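Side-chain contacts in drebrin (Homo sapiens, PDB 5Y1Z), which probably binds actin filaments in neurons and carries a domain of the ADF/cofilin type: residues 17-22 and 109-114; 21-26 and 80-85; 34-39 and 94-99. One frame throughout, in Å; residues are numbered along the deposited sequence.

Contact 1: residues 17-22 and 109-114; sequences AAYEEV and EFFQGV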
ATOM      1  N   ALA A  17       5.298  -4.523  20.983  1.00 48.26           N
ATOM      2  CA  ALA A  17       5.413  -4.973  22.365  1.00 48.29           C
ATOM      3  C   ALA A  17       4.067  -5.444  22.900  1.00 47.95           C
ATOM      4  O   ALA A  17       3.989  -6.457  23.616  1.00 50.92           O
ATOM      5  CB  ALA A  17       5.990  -3.853  23.224  1.00 46.03           C
ATOM      6  N   ALA A  18       2.993  -4.717  22.581  1.00 46.02           N
ATOM      7  CA  ALA A  18       1.666  -5.176  22.974  1.00 43.82           C
ATOM      8  C   ALA A  18       1.325  -6.490  22.293  1.00 46.48           C
ATOM      9  O   ALA A  18       0.833  -7.430  22.934  1.00 46.13           O
ATOM     10  CB  ALA A  18       0.630  -4.122  22.625  1.00 42.61           C
ATOM     11  N   TYR A  19       1.596  -6.575  20.987  1.00 46.69           N
ATOM     12  CA  TYR A  19       1.267  -7.786  20.248  1.00 43.96           C
ATOM     13  C   TYR A  19       2.056  -8.985  20.764  1.00 45.28           C
ATOM     14  O   TYR A  19       1.514 -10.095  20.907  1.00 43.94           O
ATOM     15  CB  TYR A  19       1.537  -7.530  18.770  1.00 45.73           C
ATOM     16  CG  TYR A  19       1.749  -8.741  17.906  1.00 46.38           C
ATOM     17  CD1 TYR A  19       0.673  -9.464  17.413  1.00 46.67           C
ATOM     18  CD2 TYR A  19       3.026  -9.128  17.548  1.00 47.14           C
ATOM     19  CE1 TYR A  19       0.873 -10.559  16.601  1.00 52.47           C
ATOM     20  CE2 TYR A  19       3.241 -10.205  16.729  1.00 52.27           C
ATOM     21  CZ  TYR A  19       2.164 -10.924  16.254  1.00 55.42           C
ATOM     22  OH  TYR A  19       2.395 -12.009  15.436  1.00 58.65           O
ATOM     23  N   GLU A  20       3.337  -8.778  21.061  1.00 46.20           N
ATOM     24  CA  GLU A  20       4.157  -9.846  21.613  1.00 47.10           C
ATOM     25  C   GLU A  20       3.613 -10.294  22.964  1.00 46.98           C
ATOM     26  O   GLU A  20       3.596 -11.493  23.261  1.00 47.69           O
ATOM     27  CB  GLU A  20       5.612  -9.386  21.705  1.00 50.00           C
ATOM     28  CG  GLU A  20       6.544 -10.373  22.368  1.00 64.28           C
ATOM     29  CD  GLU A  20       8.006 -10.036  22.129  1.00 79.43           C
ATOM     30  OE1 GLU A  20       8.459  -8.952  22.581  1.00 84.11           O
ATOM     31  OE2 GLU A  20       8.713 -10.855  21.495  1.00 85.17           O
ATOM     32  N   GLU A  21       3.155  -9.343  23.795  1.00 51.79           N
ATOM     33  CA  GLU A  21       2.509  -9.715  25.056  1.00 55.52           C
ATOM     34  C   GLU A  21       1.288 -10.590  24.817  1.00 53.85           C
ATOM     35  O   GLU A  21       1.048 -11.553  25.556  1.00 53.72           O
ATOM     36  CB  GLU A  21       2.094  -8.471  25.832  1.00 63.82           C
ATOM     37  CG  GLU A  21       3.056  -8.062  26.898  1.00 76.73           C
ATOM     38  CD  GLU A  21       2.734  -8.707  28.237  1.00 90.28           C
ATOM     39  OE1 GLU A  21       1.600  -8.498  28.745  1.00 91.76           O
ATOM     40  OE2 GLU A  21       3.618  -9.418  28.786  1.00 96.97           O
ATOM     41  N   VAL A  22       0.507 -10.281  23.779  1.00 54.06           N
ATOM     42  CA  VAL A  22      -0.673 -11.099  23.506  1.00 54.57           C
ATOM     43  C   VAL A  22      -0.281 -12.495  23.019  1.00 58.17           C
ATOM     44  O   VAL A  22      -0.934 -13.485  23.366  1.00 59.47           O
ATOM     45  CB  VAL A  22      -1.589 -10.386  22.497  1.00 49.98           C
ATOM     46  CG1 VAL A  22      -2.651 -11.337  21.994  1.00 49.51           C
ATOM     47  CG2 VAL A  22      -2.222  -9.158  23.125  1.00 46.22           C
ATOM     48  N   GLU A 109      -1.502  -8.093   8.254  1.00 53.87           N
ATOM     49  CA  GLU A 109      -0.187  -8.551   7.853  1.00 58.29           C
ATOM     50  C   GLU A 109       0.857  -8.104   8.854  1.00 58.79           C
ATOM     51  O   GLU A 109       1.854  -8.806   9.068  1.00 57.17           O
ATOM     52  CB  GLU A 109       0.140  -8.007   6.463  1.00 60.01           C
ATOM     53  CG  GLU A 109       1.337  -8.621   5.834  1.00 66.47           C
ATOM     54  CD  GLU A 109       1.156 -10.098   5.604  1.00 72.91           C
ATOM     55  OE1 GLU A 109      -0.008 -10.545   5.552  1.00 72.39           O
ATOM     56  OE2 GLU A 109       2.174 -10.812   5.462  1.00 78.97           O
ATOM     57  N   PHE A 110       0.620  -6.961   9.503  1.00 57.63           N
ATOM     58  CA  PHE A 110       1.583  -6.464  10.471  1.00 53.60           C
ATOM     59  C   PHE A 110       1.593  -7.331  11.721  1.00 55.78           C
ATOM     60  O   PHE A 110       2.663  -7.729  12.202  1.00 59.55           O
ATOM     61  CB  PHE A 110       1.290  -4.997  10.792  1.00 44.70           C
ATOM     62  CG  PHE A 110       2.288  -4.375  11.728  1.00 47.23           C
ATOM     63  CD1 PHE A 110       3.485  -3.845  11.235  1.00 47.54           C
ATOM     64  CD2 PHE A 110       2.021  -4.267  13.085  1.00 47.65           C
ATOM     65  CE1 PHE A 110       4.421  -3.272  12.074  1.00 47.33           C
ATOM     66  CE2 PHE A 110       2.956  -3.680  13.932  1.00 49.50           C
ATOM     67  CZ  PHE A 110       4.156  -3.181  13.411  1.00 49.14           C
ATOM     68  N   PHE A 111       0.408  -7.676  12.232  1.00 51.87           N
ATOM     69  CA  PHE A 111       0.300  -8.500  13.436  1.00 53.61           C
ATOM     70  C   PHE A 111       0.156  -9.973  13.073  1.00 56.03           C
ATOM     71  O   PHE A 111      -0.903 -10.581  13.248  1.00 56.88           O
ATOM     72  CB  PHE A 111      -0.860  -8.026  14.299  1.00 51.44           C
ATOM     73  CG  PHE A 111      -0.739  -6.599  14.742  1.00 49.69           C
ATOM     74  CD1 PHE A 111       0.214  -6.241  15.694  1.00 50.16           C
ATOM     75  CD2 PHE A 111      -1.615  -5.635  14.280  1.00 48.93           C
ATOM     76  CE1 PHE A 111       0.326  -4.936  16.138  1.00 49.14           C
ATOM     77  CE2 PHE A 111      -1.507  -4.320  14.715  1.00 49.86           C
ATOM     78  CZ  PHE A 111      -0.531  -3.975  15.654  1.00 49.57           C
ATOM     79  N   GLN A 112       1.272 -10.561  12.617  1.00 57.09           N
ATOM     80  CA  GLN A 112       1.266 -11.878  11.980  1.00 61.87           C
ATOM     81  C   GLN A 112       0.467 -12.893  12.784  1.00 66.36           C
ATOM     82  O   GLN A 112       0.485 -12.893  14.021  1.00 66.93           O
ATOM     83  CB  GLN A 112       2.689 -12.400  11.818  1.00 63.43           C
ATOM     84  CG  GLN A 112       3.489 -11.669  10.794  1.00 65.19           C
ATOM     85  CD  GLN A 112       3.208 -12.147   9.387  1.00 65.85           C
ATOM     86  OE1 GLN A 112       3.656 -13.216   8.985  1.00 69.06           O
ATOM     87  NE2 GLN A 112       2.466 -11.348   8.627  1.00 63.29           N
ATOM     88  N   GLY A 113      -0.274 -13.734  12.074  1.00 65.83           N
ATOM     89  CA  GLY A 113      -0.984 -14.814  12.716  1.00 64.10           C
ATOM     90  C   GLY A 113      -2.447 -14.560  12.995  1.00 59.18           C
ATOM     91  O   GLY A 113      -3.025 -15.263  13.830  1.00 58.88           O
ATOM     92  N   VAL A 114      -3.061 -13.576  12.342  1.00 55.21           N
ATOM     93  CA  VAL A 114      -4.488 -13.362  12.521  1.00 54.81           C
ATOM     94  C   VAL A 114      -5.237 -14.565  11.976  1.00 55.40           C
ATOM     95  O   VAL A 114      -5.065 -14.961  10.816  1.00 55.64           O
ATOM     96  CB  VAL A 114      -4.929 -12.072  11.820  1.00 55.51           C
ATOM     97  CG1 VAL A 114      -6.427 -12.012  11.733  1.00 52.29           C
ATOM     98  CG2 VAL A 114      -4.402 -10.873  12.573  1.00 54.75           C
TER

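Contact 2: residues 21-26 and 80-85; sequences EVIREE and PKYVLI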
ATOM      1  N   GLU A  21       3.155  -9.343  23.795  1.00 51.79           N
ATOM      2  CA  GLU A  21       2.509  -9.715  25.056  1.00 55.52           C
ATOM      3  C   GLU A  21       1.288 -10.590  24.817  1.00 53.85           C
ATOM      4  O   GLU A  21       1.048 -11.553  25.556  1.00 53.72           O
ATOM      5  CB  GLU A  21       2.094  -8.471  25.832  1.00 63.82           C
ATOM      6  CG  GLU A  21       3.056  -8.062  26.898  1.00 76.73           C
ATOM      7  CD  GLU A  21       2.734  -8.707  28.237  1.00 90.28           C
ATOM      8  OE1 GLU A  21       1.600  -8.498  28.745  1.00 91.76           O
ATOM      9  OE2 GLU A  21       3.618  -9.418  28.786  1.00 96.97           O
ATOM     10  N   VAL A  22       0.507 -10.281  23.779  1.00 54.06           N
ATOM     11  CA  VAL A  22      -0.673 -11.099  23.506  1.00 54.57           C
ATOM     12  C   VAL A  22      -0.281 -12.495  23.019  1.00 58.17           C
ATOM     13  O   VAL A  22      -0.934 -13.485  23.366  1.00 59.47           O
ATOM     14  CB  VAL A  22      -1.589 -10.386  22.497  1.00 49.98           C
ATOM     15  CG1 VAL A  22      -2.651 -11.337  21.994  1.00 49.51           C
ATOM     16  CG2 VAL A  22      -2.222  -9.158  23.125  1.00 46.22           C
ATOM     17  N   ILE A  23       0.803 -12.610  22.247  1.00 61.35           N
ATOM     18  CA  ILE A  23       1.188 -13.916  21.709  1.00 62.60           C
ATOM     19  C   ILE A  23       1.768 -14.810  22.801  1.00 64.18           C
ATOM     20  O   ILE A  23       1.583 -16.032  22.783  1.00 64.70           O
ATOM     21  CB  ILE A  23       2.187 -13.750  20.547  1.00 66.71           C
ATOM     22  CG1 ILE A  23       1.605 -12.900  19.429  1.00 65.33           C
ATOM     23  CG2 ILE A  23       2.547 -15.092  19.980  1.00 72.94           C
ATOM     24  CD1 ILE A  23       0.288 -13.404  18.913  1.00 64.28           C
ATOM     25  N   ARG A  24       2.506 -14.230  23.744  1.00 65.52           N
ATOM     26  CA  ARG A  24       3.176 -15.032  24.764  1.00 70.67           C
ATOM     27  C   ARG A  24       2.176 -15.782  25.640  1.00 72.67           C
ATOM     28  O   ARG A  24       1.230 -15.197  26.181  1.00 71.07           O
ATOM     29  CB  ARG A  24       4.084 -14.148  25.626  1.00 68.37           C
ATOM     30  N   GLU A  25       2.402 -17.085  25.796  1.00 80.44           N
ATOM     31  CA  GLU A  25       1.539 -17.883  26.658  1.00 86.49           C
ATOM     32  C   GLU A  25       1.684 -17.481  28.122  1.00 90.66           C
ATOM     33  O   GLU A  25       0.705 -17.535  28.873  1.00 89.43           O
ATOM     34  CB  GLU A  25       1.849 -19.371  26.489  1.00 93.01           C
ATOM     35  N   GLU A  26       2.890 -17.085  28.546  1.00 94.58           N
ATOM     36  CA  GLU A  26       3.119 -16.772  29.954  1.00 97.10           C
ATOM     37  C   GLU A  26       2.507 -15.433  30.371  1.00 93.96           C
ATOM     38  O   GLU A  26       2.137 -15.265  31.538  1.00 96.23           O
ATOM     39  CB  GLU A  26       4.619 -16.787  30.254  1.00101.07           C
ATOM     40  N   PRO A  80      -3.915 -21.374  21.169  1.00 79.65           N
ATOM     41  CA  PRO A  80      -4.809 -20.220  20.965  1.00 72.66           C
ATOM     42  C   PRO A  80      -4.923 -19.772  19.514  1.00 64.33           C
ATOM     43  O   PRO A  80      -3.972 -19.848  18.736  1.00 65.25           O
ATOM     44  CB  PRO A  80      -4.147 -19.113  21.797  1.00 72.84           C
ATOM     45  CG  PRO A  80      -2.683 -19.486  21.802  1.00 75.61           C
ATOM     46  CD  PRO A  80      -2.648 -21.000  21.821  1.00 78.84           C
ATOM     47  N   LYS A  81      -6.105 -19.276  19.162  1.00 59.69           N
ATOM     48  CA  LYS A  81      -6.328 -18.647  17.863  1.00 62.46           C
ATOM     49  C   LYS A  81      -6.472 -17.136  18.023  1.00 59.97           C
ATOM     50  O   LYS A  81      -6.717 -16.627  19.122  1.00 60.89           O
ATOM     51  CB  LYS A  81      -7.556 -19.236  17.164  1.00 68.51           C
ATOM     52  CG  LYS A  81      -7.779 -20.701  17.480  1.00 75.75           C
ATOM     53  CD  LYS A  81      -8.512 -21.423  16.359  1.00 81.31           C
ATOM     54  CE  LYS A  81      -7.570 -21.987  15.315  1.00 84.34           C
ATOM     55  NZ  LYS A  81      -8.266 -22.085  14.001  1.00 86.90           N
ATOM     56  N   TYR A  82      -6.305 -16.404  16.920  1.00 56.20           N
ATOM     57  CA  TYR A  82      -6.178 -14.950  16.997  1.00 50.22           C
ATOM     58  C   TYR A  82      -7.245 -14.246  16.169  1.00 48.42           C
ATOM     59  O   TYR A  82      -7.445 -14.547  14.980  1.00 49.60           O
ATOM     60  CB  TYR A  82      -4.778 -14.516  16.598  1.00 46.91           C
ATOM     61  CG  TYR A  82      -3.771 -15.024  17.601  1.00 50.22           C
ATOM     62  CD1 TYR A  82      -3.605 -14.395  18.821  1.00 49.71           C
ATOM     63  CD2 TYR A  82      -3.018 -16.171  17.349  1.00 51.27           C
ATOM     64  CE1 TYR A  82      -2.692 -14.867  19.746  1.00 50.75           C
ATOM     65  CE2 TYR A  82      -2.104 -16.654  18.272  1.00 52.54           C
ATOM     66  CZ  TYR A  82      -1.946 -16.000  19.471  1.00 54.78           C
ATOM     67  OH  TYR A  82      -1.041 -16.467  20.409  1.00 58.97           O
ATOM     68  N   VAL A  83      -7.951 -13.337  16.829  1.00 47.79           N
ATOM     69  CA  VAL A  83      -9.038 -12.575  16.236  1.00 49.61           C
ATOM     70  C   VAL A  83      -8.563 -11.144  16.068  1.00 50.43           C
ATOM     71  O   VAL A  83      -7.973 -10.567  16.993  1.00 51.93           O
ATOM     72  CB  VAL A  83     -10.296 -12.615  17.118  1.00 50.32           C
ATOM     73  CG1 VAL A  83     -11.419 -11.809  16.468  1.00 48.89           C
ATOM     74  CG2 VAL A  83     -10.702 -14.045  17.381  1.00 53.77           C
ATOM     75  N   LEU A  84      -8.819 -10.574  14.901  1.00 47.69           N
ATOM     76  CA  LEU A  84      -8.652  -9.146  14.695  1.00 47.56           C
ATOM     77  C   LEU A  84     -10.041  -8.550  14.512  1.00 49.94           C
ATOM     78  O   LEU A  84     -10.754  -8.899  13.568  1.00 55.22           O
ATOM     79  CB  LEU A  84      -7.763  -8.860  13.485  1.00 47.55           C
ATOM     80  CG  LEU A  84      -7.556  -7.380  13.162  1.00 45.59           C
ATOM     81  CD1 LEU A  84      -6.694  -6.797  14.255  1.00 45.54           C
ATOM     82  CD2 LEU A  84      -6.914  -7.201  11.817  1.00 46.07           C
ATOM     83  N   ILE A  85     -10.417  -7.643  15.398  1.00 51.42           N
ATOM     84  CA  ILE A  85     -11.681  -6.930  15.304  1.00 48.32           C
ATOM     85  C   ILE A  85     -11.438  -5.648  14.528  1.00 47.55           C
ATOM     86  O   ILE A  85     -10.646  -4.796  14.949  1.00 46.60           O
ATOM     87  CB  ILE A  85     -12.252  -6.626  16.689  1.00 46.42           C
ATOM     88  CG1 ILE A  85     -12.655  -7.938  17.349  1.00 48.21           C
ATOM     89  CG2 ILE A  85     -13.473  -5.737  16.535  1.00 46.84           C
ATOM     90  CD1 ILE A  85     -12.708  -7.866  18.820  1.00 47.55           C
TER

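Contact 3: residues 34-39 and 94-99; sequences YTYEDG and DARKCA. With SO4 (sulfate ion), chain E.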
ATOM      1  N   TYR A  34      -5.527  -1.079  19.139  1.00 38.32           N
ATOM      2  CA  TYR A  34      -4.836  -0.026  18.394  1.00 41.54           C
ATOM      3  C   TYR A  34      -5.813   0.896  17.665  1.00 43.89           C
ATOM      4  O   TYR A  34      -6.967   0.542  17.415  1.00 45.25           O
ATOM      5  CB  TYR A  34      -3.862  -0.617  17.360  1.00 41.25           C
ATOM      6  CG  TYR A  34      -2.972  -1.723  17.877  1.00 42.17           C
ATOM      7  CD1 TYR A  34      -1.746  -1.416  18.460  1.00 42.81           C
ATOM      8  CD2 TYR A  34      -3.336  -3.065  17.776  1.00 40.83           C
ATOM      9  CE1 TYR A  34      -0.909  -2.390  18.932  1.00 42.60           C
ATOM     10  CE2 TYR A  34      -2.487  -4.065  18.256  1.00 41.23           C
ATOM     11  CZ  TYR A  34      -1.271  -3.707  18.832  1.00 42.29           C
ATOM     12  OH  TYR A  34      -0.392  -4.639  19.327  1.00 43.47           O
ATOM     13  N   THR A  35      -5.346   2.099  17.345  1.00 43.04           N
ATOM     14  CA  THR A  35      -6.184   3.101  16.690  1.00 44.32           C
ATOM     15  C   THR A  35      -5.275   4.108  15.995  1.00 45.47           C
ATOM     16  O   THR A  35      -4.053   4.098  16.175  1.00 45.42           O
ATOM     17  CB  THR A  35      -7.132   3.798  17.677  1.00 44.25           C
ATOM     18  OG1 THR A  35      -8.062   4.618  16.952  1.00 42.89           O
ATOM     19  CG2 THR A  35      -6.351   4.659  18.667  1.00 41.89           C
ATOM     20  N   TYR A  36      -5.880   5.008  15.226  1.00 44.17           N
ATOM     21  CA  TYR A  36      -5.071   6.016  14.555  1.00 47.34           C
ATOM     22  C   TYR A  36      -4.802   7.218  15.453  1.00 49.32           C
ATOM     23  O   TYR A  36      -5.627   7.596  16.290  1.00 47.39           O
ATOM     24  CB  TYR A  36      -5.742   6.481  13.258  1.00 44.94           C
ATOM     25  CG  TYR A  36      -6.005   5.363  12.275  1.00 42.56           C
ATOM     26  CD1 TYR A  36      -7.161   4.608  12.338  1.00 35.46           C
ATOM     27  CD2 TYR A  36      -5.079   5.054  11.280  1.00 46.75           C
ATOM     28  CE1 TYR A  36      -7.388   3.578  11.452  1.00 33.48           C
ATOM     29  CE2 TYR A  36      -5.314   4.019  10.378  1.00 42.47           C
ATOM     30  CZ  TYR A  36      -6.462   3.288  10.483  1.00 37.93           C
ATOM     31  OH  TYR A  36      -6.674   2.279   9.578  1.00 42.02           O
ATOM     32  N   GLU A  37      -3.629   7.819  15.263  1.00 57.13           N
ATOM     33  CA  GLU A  37      -3.358   9.105  15.881  1.00 63.98           C
ATOM     34  C   GLU A  37      -4.107  10.197  15.137  1.00 67.37           C
ATOM     35  O   GLU A  37      -4.325  10.111  13.928  1.00 71.17           O
ATOM     36  CB  GLU A  37      -1.869   9.409  15.899  1.00 75.21           C
ATOM     37  CG  GLU A  37      -1.462  10.172  17.138  1.00 87.93           C
ATOM     38  CD  GLU A  37      -0.103   9.765  17.657  1.00 96.66           C
ATOM     39  OE1 GLU A  37       0.818   9.597  16.825  1.00 99.50           O
ATOM     40  OE2 GLU A  37       0.049   9.646  18.897  1.00100.01           O
ATOM     41  N   ASP A  38      -4.520  11.222  15.878  1.00 71.42           N
ATOM     42  CA  ASP A  38      -5.414  12.235  15.330  1.00 74.84           C
ATOM     43  C   ASP A  38      -4.796  12.904  14.112  1.00 74.26           C
ATOM     44  O   ASP A  38      -3.610  13.247  14.105  1.00 75.41           O
ATOM     45  CB  ASP A  38      -5.741  13.279  16.390  1.00 81.73           C
ATOM     46  CG  ASP A  38      -6.115  12.656  17.725  1.00 86.57           C
ATOM     47  OD1 ASP A  38      -6.678  11.525  17.758  1.00 85.30           O
ATOM     48  OD2 ASP A  38      -5.820  13.309  18.751  1.00 90.76           O
ATOM     49  N   GLY A  39      -5.614  13.087  13.081  1.00 73.51           N
ATOM     50  CA  GLY A  39      -5.146  13.698  11.849  1.00 75.08           C
ATOM     51  C   GLY A  39      -3.971  12.990  11.213  1.00 74.47           C
ATOM     52  O   GLY A  39      -3.069  13.648  10.679  1.00 78.10           O
ATOM     53  N   ASP A  94     -18.358   8.232   6.636  1.00 59.12           N
ATOM     54  CA  ASP A  94     -18.357   7.158   5.648  1.00 58.91           C
ATOM     55  C   ASP A  94     -17.083   7.175   4.818  1.00 58.49           C
ATOM     56  O   ASP A  94     -16.527   6.113   4.504  1.00 60.41           O
ATOM     57  CB  ASP A  94     -19.577   7.272   4.742  1.00 68.12           C
ATOM     58  CG  ASP A  94     -20.858   6.848   5.433  1.00 76.35           C
ATOM     59  OD1 ASP A  94     -20.793   6.242   6.533  1.00 72.91           O
ATOM     60  OD2 ASP A  94     -21.940   7.148   4.873  1.00 83.99           O
ATOM     61  N   ALA A  95     -16.603   8.369   4.458  1.00 56.17           N
ATOM     62  CA  ALA A  95     -15.377   8.460   3.678  1.00 57.95           C
ATOM     63  C   ALA A  95     -14.198   7.872   4.435  1.00 56.00           C
ATOM     64  O   ALA A  95     -13.345   7.191   3.847  1.00 53.84           O
ATOM     65  CB  ALA A  95     -15.091   9.915   3.315  1.00 60.36           C
ATOM     66  N   ARG A  96     -14.155   8.077   5.752  1.00 55.27           N
ATOM     67  CA  ARG A  96     -13.021   7.536   6.484  1.00 53.69           C
ATOM     68  C   ARG A  96     -13.195   6.047   6.707  1.00 55.62           C
ATOM     69  O   ARG A  96     -12.205   5.305   6.739  1.00 59.40           O
ATOM     70  CB  ARG A  96     -12.818   8.258   7.819  1.00 50.47           C
ATOM     71  CG  ARG A  96     -11.733   7.630   8.703  1.00 51.15           C
ATOM     72  CD  ARG A  96     -10.330   8.167   8.344  1.00 56.34           C
ATOM     73  NE  ARG A  96      -9.283   7.689   9.251  1.00 57.18           N
ATOM     74  CZ  ARG A  96      -7.987   7.642   8.957  1.00 57.83           C
ATOM     75  NH1 ARG A  96      -7.564   8.065   7.782  1.00 60.97           N
ATOM     76  NH2 ARG A  96      -7.111   7.198   9.847  1.00 55.24           N
ATOM     77  N   LYS A  97     -14.434   5.581   6.826  1.00 54.14           N
ATOM     78  CA  LYS A  97     -14.632   4.140   6.838  1.00 56.21           C
ATOM     79  C   LYS A  97     -14.090   3.548   5.554  1.00 55.99           C
ATOM     80  O   LYS A  97     -13.411   2.512   5.560  1.00 52.26           O
ATOM     81  CB  LYS A  97     -16.110   3.794   7.013  1.00 58.06           C
ATOM     82  CG  LYS A  97     -16.400   2.329   6.732  1.00 59.79           C
ATOM     83  CD  LYS A  97     -17.673   1.862   7.392  1.00 63.29           C
ATOM     84  CE  LYS A  97     -17.762   0.347   7.339  1.00 66.17           C
ATOM     85  NZ  LYS A  97     -19.083  -0.160   7.826  1.00 69.72           N
ATOM     86  N   CYS A  98     -14.327   4.240   4.449  1.00 55.61           N
ATOM     87  CA  CYS A  98     -13.926   3.713   3.160  1.00 55.89           C
ATOM     88  C   CYS A  98     -12.408   3.671   3.046  1.00 55.84           C
ATOM     89  O   CYS A  98     -11.839   2.655   2.626  1.00 55.66           O
ATOM     90  CB  CYS A  98     -14.553   4.567   2.061  1.00 57.73           C
ATOM     91  SG  CYS A  98     -14.461   3.865   0.457  1.00 59.66           S
ATOM     92  N   ALA A  99     -11.736   4.762   3.453  1.00 53.42           N
ATOM     93  CA  ALA A  99     -10.277   4.813   3.371  1.00 49.25           C
ATOM     94  C   ALA A  99      -9.648   3.787   4.292  1.00 50.65           C
ATOM     95  O   ALA A  99      -8.719   3.069   3.891  1.00 52.08           O
ATOM     96  CB  ALA A  99      -9.766   6.206   3.711  1.00 45.77           C
TER
HETATM   97  S   SO4 E 201     -21.245  10.804   7.157  1.00139.21           S
HETATM   98  O1  SO4 E 201     -21.522  11.341   5.832  1.00138.89           O
HETATM   99  O2  SO4 E 201     -21.023   9.364   7.063  1.00139.37           O
HETATM  100  O3  SO4 E 201     -22.387  11.056   8.030  1.00140.75           O
HETATM  101  O4  SO4 E 201     -20.063  11.458   7.708  1.00138.48           O

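Contact 1: residues 17-22 and 109-114
Tyr19 of helix 12-23 reaches over the residues that follow helix 104-110 and meets Phe111 and Gln112, a buried helix-to-loop contact within the ADF/cofilin-type fold. It illustrates how one tyrosine can serve two kinds of contact at once, its ring packing on carbon and its hydroxyl bonding to a peptide. CG of Tyr19 stands opposite its backbone N (chi1 158°), which sends the ring from the helix across to the loop. There the side chains of Tyr19 and Phe111 run alongside one another, pointing opposite ways. Their ring centroids lie 5.6 Å apart with the planes at 47°, an oblique pairing. Close packing runs from Tyr19 CB to Phe111 CD1 at 3.6 Å, while Phe111 CA sits over one face of the tyrosine ring. Phe110, the last residue of helix 104-110, lays CD2 over the centre of one face of the Phe111 ring, 3.5 Å above its plane. Tyr34 stacks on Phe111 and Phe69 meets the Tyr19 ring, so the pair belongs to a larger aromatic cluster between helix 12-23 and the sheet. Phe111, the centre of an inverse gamma turn, is where the chain leaves helical geometry. A phenylalanine at Tyr19 would probably keep much of the ring packing but leave the carbonyl of Gln112 without its hydroxyl donor. Gln112 turns its side chain back along its own segment, where NE2 donates to Glu109 O at 2.7 Å, on a lone pair in the carbonyl plane. Across the contact, the hydroxyl OH of Tyr19 donates to Gln112 O at 2.5 Å; this oxygen lies at the edge of the Tyr19 ring, near its plane, while OH stands 21° out of the carbonyl plane.

Contact 2: residues 21-26 and 80-85
Ile23 and Tyr82 are brought together by the torsions of the isoleucine. Its CG1 lies opposite the carbonyl carbon (chi1 -58°), and a further bend at chi2 (-55°) swings CD1 toward the aromatic ring, although the CB bond itself does not point at the strand. In Tyr82 the bond to CB does point toward the helix, with CG beside its own backbone N. The two side chains cross at about a right angle, and the methyl comes down on the ring rather than beside it: CD1 of Ile23 stands 3.8 Å from the Tyr82 centroid, 30° off the ring normal, a CH-pi contact over the face. The methyl is displaced toward the hydroxyl half of the ring, its nearest neighbour being Tyr82 CE1 at 3.4 Å.

Here the last turn of helix 12-23 meets strand 81-88, an example of helix-on-sheet packing in the ADF/cofilin-type fold. Phe69 of the adjoining strand 65-72 also meets the Tyr82 ring, with the two planes nearly parallel. On the strand itself, the backbone N of Tyr82 donates to OD2 of Asp115, and its backbone pairs with Val116 of strand 116-120.

Val22 takes a different approach. Its CG1 comes to the edge of the tyrosine, near the ring plane, 4.2 Å from Tyr82 CE1, and the same side chain also touches Phe69 and Ser71. Farther along the ring, the hydroxyl OH of Tyr82 lies against the helix backbone, 3.6 Å from Ile23 CA, and touches the CG2 branch of Ile23 at 3.9 Å.

Contact 3: residues 34-39 and 94-99
Arg96 of helix 94-101 meets Tyr36, at the end of strand 31-36, by a cation-pi interaction. CZ of Arg96 lies 4.5 Å from the centroid of the Tyr36 ring and close to its normal, but the guanidinium does not lie flat on the ring: the two planes are 72° apart. It therefore presents an edge, and NH2 of Arg96 stands 3.2 Å above the Tyr36 plane, shifted toward the rim near CG. The arginine starts with CG opposite its backbone N and bends at chi2 (86°), which carries its end across to the strand.

A salt bridge and hydrogen bonds engage the polar ends of both side chains. NH1 of Arg96 forms a salt bridge with OD2 of Asp41, while OH of Tyr36 is hydrogen-bonded to Tyr67 OH and to His103 ND1, which fix the position of the hydroxyl end.

A sulfate, probably from the crystallisation liquor, sits at the first turn of the same helix, where Asp94 N donates to its O2 at 2.9 Å with an N-H...O angle of 147°; the helix dipole is likely to favour an anion here.

With one guanidinium nitrogen over an aromatic face and another on a carboxylate, the positive charge of Arg96 is probably balanced by Asp41 and further stabilised by the pi electrons of Tyr36.

In the fold
Contacts 1 and 2 are neighbours, their centres about 7 Å apart; they share Glu21 and Val22 of helix 12-23 and touch where Gly113 and Val114 pack on strand 81-88. Contact 3 lies, centre to centre, about 20 Å from contact 1 and about 24 Å from contact 2, the latter across the middle of the chain. Along the sequence the segments run 17-22, 21-26, 34-39, 80-85, 94-99 and 109-114, so contact 1 spans contact 3, whereas the segments of contacts 2 and 3 alternate. Contacts 2 and 3 reach the same mixed sheet, and helix 94-101 of contact 3 precedes helix 104-110 of contact 1. Distant parts of one domain, probably actin-binding, are thus knitted around a common sheet.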